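Local coordinates for protein laccase (Botrytis aclada, PDB 3SQR) that oxidises phenolic substrates and reduces dioxygen to water with its copper ions, probably in lignin degradation and detoxification of lignin-derived products, at residues E392-A397 with E534-Q539. Residues are numbered along the deposited sequence; the frame is centred on the assembly and turned at random.
Sequences EQVSSA and EGLAMQ. With NAG (2-acetamido-2-deoxy-beta-D-glucopyranose), chain I.
The carboxylate of E392 is buried between two sheets and ends against the thioether chain of M538. E392 OE1 lies 3.5 Å from M538 CG and 3.6 Å from M538 CE, so one oxygen sits against the near part of the chain and its terminal methyl. M538 takes this shape because its chain turns back at chi2 (74°) and chi3 (67°), which brings the methyl round to the same oxygen as CG. OE1 is not left to carbon alone: the hydroxyl of Y451, on strand 448-455, hydrogen-bonds to it and probably offsets the cost of burying the group. E392 OE2 lies 3.6 Å from the acetamido methyl C8 of NAG. Two residues along, V394 sends CG1 onto the isobutyl group of L536, 4.1 Å from both CG and CD1, the two side chains crossing at about a right angle. The strands 387-398 and 537-542 belong to different sheets of the C-terminal cupredoxin-like domain of this multicopper oxidase, and E392 and V394, alternate residues of one strand, face the other sheet across the sandwich. V437 touches both E392 and M538 from strand 436-439. Helix 529-533, just after the copper ligand C526, ends in a Schellman motif with G535 at positive phi (82°), and L536 follows as the centre of an inverse gamma turn. The L536 side chain lies, by nearest atoms, about 4 Å from the type 1 copper and from the side chains of its ligands H463 and C526.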
ATOM      1  N   GLU A 392      -1.503 -15.242 -16.055  1.00 28.44           N
ATOM      2  CA  GLU A 392      -2.773 -14.595 -16.140  1.00 28.14           C
ATOM      3  C   GLU A 392      -2.631 -13.290 -16.928  1.00 27.28           C
ATOM      4  O   GLU A 392      -1.568 -12.691 -16.985  1.00 27.45           O
ATOM      5  CB  GLU A 392      -3.364 -14.379 -14.756  1.00 29.39           C
ATOM      6  CG  GLU A 392      -3.831 -15.749 -14.145  1.00 31.34           C
ATOM      7  CD  GLU A 392      -4.864 -15.603 -13.138  1.00 36.24           C
ATOM      8  OE1 GLU A 392      -4.714 -14.719 -12.252  1.00 36.21           O
ATOM      9  OE2 GLU A 392      -5.816 -16.408 -13.195  1.00 33.94           O
ATOM     10  N   GLN A 393      -3.737 -12.919 -17.532  1.00 27.09           N
ATOM     11  CA  GLN A 393      -3.773 -11.849 -18.510  1.00 26.87           C
ATOM     12  C   GLN A 393      -4.835 -10.854 -18.199  1.00 25.96           C
ATOM     13  O   GLN A 393      -6.020 -11.174 -18.062  1.00 27.15           O
ATOM     14  CB  GLN A 393      -3.980 -12.426 -19.916  1.00 28.38           C
ATOM     15  CG  GLN A 393      -2.946 -13.485 -20.252  1.00 30.21           C
ATOM     16  CD  GLN A 393      -3.204 -14.116 -21.602  1.00 32.60           C
ATOM     17  OE1 GLN A 393      -4.326 -14.147 -22.079  1.00 33.43           O
ATOM     18  NE2 GLN A 393      -2.178 -14.594 -22.211  1.00 32.99           N
ATOM     19  N   VAL A 394      -4.403  -9.607 -18.147  1.00 26.66           N
ATOM     20  CA  VAL A 394      -5.309  -8.504 -17.874  1.00 26.70           C
ATOM     21  C   VAL A 394      -5.871  -7.943 -19.173  1.00 26.47           C
ATOM     22  O   VAL A 394      -5.147  -7.614 -20.088  1.00 26.90           O
ATOM     23  CB  VAL A 394      -4.618  -7.406 -17.082  1.00 25.64           C
ATOM     24  CG1 VAL A 394      -5.603  -6.305 -16.673  1.00 26.69           C
ATOM     25  CG2 VAL A 394      -3.968  -8.033 -15.807  1.00 24.74           C
ATOM     26  N   SER A 395      -7.180  -7.794 -19.167  1.00 26.76           N
ATOM     27  CA  SER A 395      -7.888  -7.113 -20.219  1.00 28.80           C
ATOM     28  C   SER A 395      -8.980  -6.234 -19.606  1.00 29.31           C
ATOM     29  O   SER A 395      -8.987  -6.018 -18.388  1.00 27.47           O
ATOM     30  CB  SER A 395      -8.451  -8.140 -21.218  1.00 28.34           C
ATOM     31  OG  SER A 395      -8.880  -7.458 -22.368  1.00 29.98           O
ATOM     32  N   SER A 396      -9.866  -5.704 -20.440  1.00 29.78           N
ATOM     33  CA  SER A 396     -10.997  -4.960 -19.936  1.00 30.63           C
ATOM     34  C   SER A 396     -12.275  -5.310 -20.659  1.00 32.57           C
ATOM     35  O   SER A 396     -12.246  -5.892 -21.753  1.00 29.65           O
ATOM     36  CB  SER A 396     -10.734  -3.465 -20.020  1.00 31.88           C
ATOM     37  OG  SER A 396     -10.630  -3.079 -21.370  1.00 30.99           O
ATOM     38  N   ALA A 397     -13.392  -4.942 -20.057  1.00 33.91           N
ATOM     39  CA  ALA A 397     -14.707  -5.228 -20.636  1.00 36.14           C
ATOM     40  C   ALA A 397     -15.636  -4.181 -20.092  1.00 38.49           C
ATOM     41  O   ALA A 397     -15.226  -3.349 -19.267  1.00 40.06           O
ATOM     42  CB  ALA A 397     -15.195  -6.610 -20.284  1.00 35.22           C
ATOM     43  N   GLU A 534     -12.938  -1.812  -9.902  1.00 23.83           N
ATOM     44  CA  GLU A 534     -13.272  -2.336 -11.238  1.00 25.12           C
ATOM     45  C   GLU A 534     -12.873  -3.775 -11.460  1.00 24.76           C
ATOM     46  O   GLU A 534     -12.922  -4.264 -12.577  1.00 27.00           O
ATOM     47  CB  GLU A 534     -12.677  -1.395 -12.281  1.00 25.66           C
ATOM     48  CG  GLU A 534     -13.419  -0.082 -12.292  1.00 25.60           C
ATOM     49  CD  GLU A 534     -12.662   1.100 -12.796  1.00 29.54           C
ATOM     50  OE1 GLU A 534     -11.554   0.941 -13.331  1.00 27.71           O
ATOM     51  OE2 GLU A 534     -13.199   2.247 -12.650  1.00 29.49           O
ATOM     52  N   GLY A 535     -12.450  -4.471 -10.402  1.00 23.84           N
ATOM     53  CA  GLY A 535     -12.143  -5.837 -10.482  1.00 23.56           C
ATOM     54  C   GLY A 535     -10.800  -6.300 -10.994  1.00 22.63           C
ATOM     55  O   GLY A 535     -10.655  -7.509 -11.328  1.00 22.94           O
ATOM     56  N   LEU A 536      -9.776  -5.445 -11.005  1.00 22.85           N
ATOM     57  CA  LEU A 536      -8.477  -5.881 -11.405  1.00 22.30           C
ATOM     58  C   LEU A 536      -7.775  -6.575 -10.266  1.00 22.75           C
ATOM     59  O   LEU A 536      -6.953  -5.989  -9.571  1.00 22.98           O
ATOM     60  CB  LEU A 536      -7.592  -4.689 -11.895  1.00 21.91           C
ATOM     61  CG  LEU A 536      -6.579  -5.047 -12.943  1.00 21.55           C
ATOM     62  CD1 LEU A 536      -5.920  -3.784 -13.504  1.00 24.91           C
ATOM     63  CD2 LEU A 536      -5.524  -5.972 -12.422  1.00 20.81           C
ATOM     64  N   ALA A 537      -8.063  -7.837 -10.127  1.00 23.71           N
ATOM     65  CA  ALA A 537      -7.715  -8.557  -8.950  1.00 23.05           C
ATOM     66  C   ALA A 537      -7.945 -10.033  -9.152  1.00 24.26           C
ATOM     67  O   ALA A 537      -8.820 -10.424  -9.905  1.00 24.78           O
ATOM     68  CB  ALA A 537      -8.573  -8.037  -7.760  1.00 22.61           C
ATOM     69  N   MET A 538      -7.190 -10.838  -8.406  1.00 23.96           N
ATOM     70  CA  MET A 538      -7.446 -12.225  -8.278  1.00 24.34           C
ATOM     71  C   MET A 538      -7.006 -12.644  -6.868  1.00 24.44           C
ATOM     72  O   MET A 538      -6.691 -11.796  -6.041  1.00 23.05           O
ATOM     73  CB  MET A 538      -6.765 -13.007  -9.374  1.00 26.38           C
ATOM     74  CG  MET A 538      -5.307 -12.671  -9.524  1.00 30.84           C
ATOM     75  SD  MET A 538      -4.369 -13.348  -8.262  1.00 36.43           S
ATOM     76  CE  MET A 538      -4.545 -15.133  -8.659  1.00 36.34           C
ATOM     77  N   GLN A 539      -7.097 -13.909  -6.556  1.00 23.59           N
ATOM     78  CA  GLN A 539      -6.655 -14.353  -5.260  1.00 23.26           C
ATOM     79  C   GLN A 539      -6.131 -15.759  -5.329  1.00 25.48           C
ATOM     80  O   GLN A 539      -6.568 -16.549  -6.138  1.00 24.73           O
ATOM     81  CB  GLN A 539      -7.767 -14.210  -4.212  1.00 22.80           C
ATOM     82  CG  GLN A 539      -8.957 -15.141  -4.413  1.00 23.56           C
ATOM     83  CD  GLN A 539     -10.098 -14.818  -3.478  1.00 22.40           C
ATOM     84  OE1 GLN A 539     -10.010 -14.995  -2.268  1.00 25.17           O
ATOM     85  NE2 GLN A 539     -11.193 -14.351  -4.057  1.00 21.90           N
TER
HETATM   86  C1  NAG I 558      -5.026 -17.592 -18.535  1.00 36.32           C
HETATM   87  C2  NAG I 558      -4.536 -18.951 -18.052  1.00 36.91           C
HETATM   88  C3  NAG I 558      -3.262 -19.309 -18.800  1.00 36.02           C
HETATM   89  C4  NAG I 558      -3.481 -19.234 -20.298  1.00 37.80           C
HETATM   90  C5  NAG I 558      -3.910 -17.807 -20.638  1.00 37.39           C
HETATM   91  C6  NAG I 558      -4.109 -17.617 -22.152  1.00 39.33           C
HETATM   92  C7  NAG I 558      -5.048 -19.666 -15.736  1.00 36.30           C
HETATM   93  C8  NAG I 558      -4.652 -19.676 -14.279  1.00 39.83           C
HETATM   94  N2  NAG I 558      -4.271 -19.023 -16.593  1.00 33.11           N
HETATM   95  O3  NAG I 558      -2.934 -20.613 -18.411  1.00 32.79           O
HETATM   96  O4  NAG I 558      -2.258 -19.504 -20.947  1.00 37.20           O
HETATM   97  O5  NAG I 558      -5.142 -17.612 -19.960  1.00 32.78           O
HETATM   98  O6  NAG I 558      -5.110 -18.531 -22.547  1.00 36.50           O
HETATM   99  O7  NAG I 558      -6.075 -20.248 -16.069  1.00 38.95           O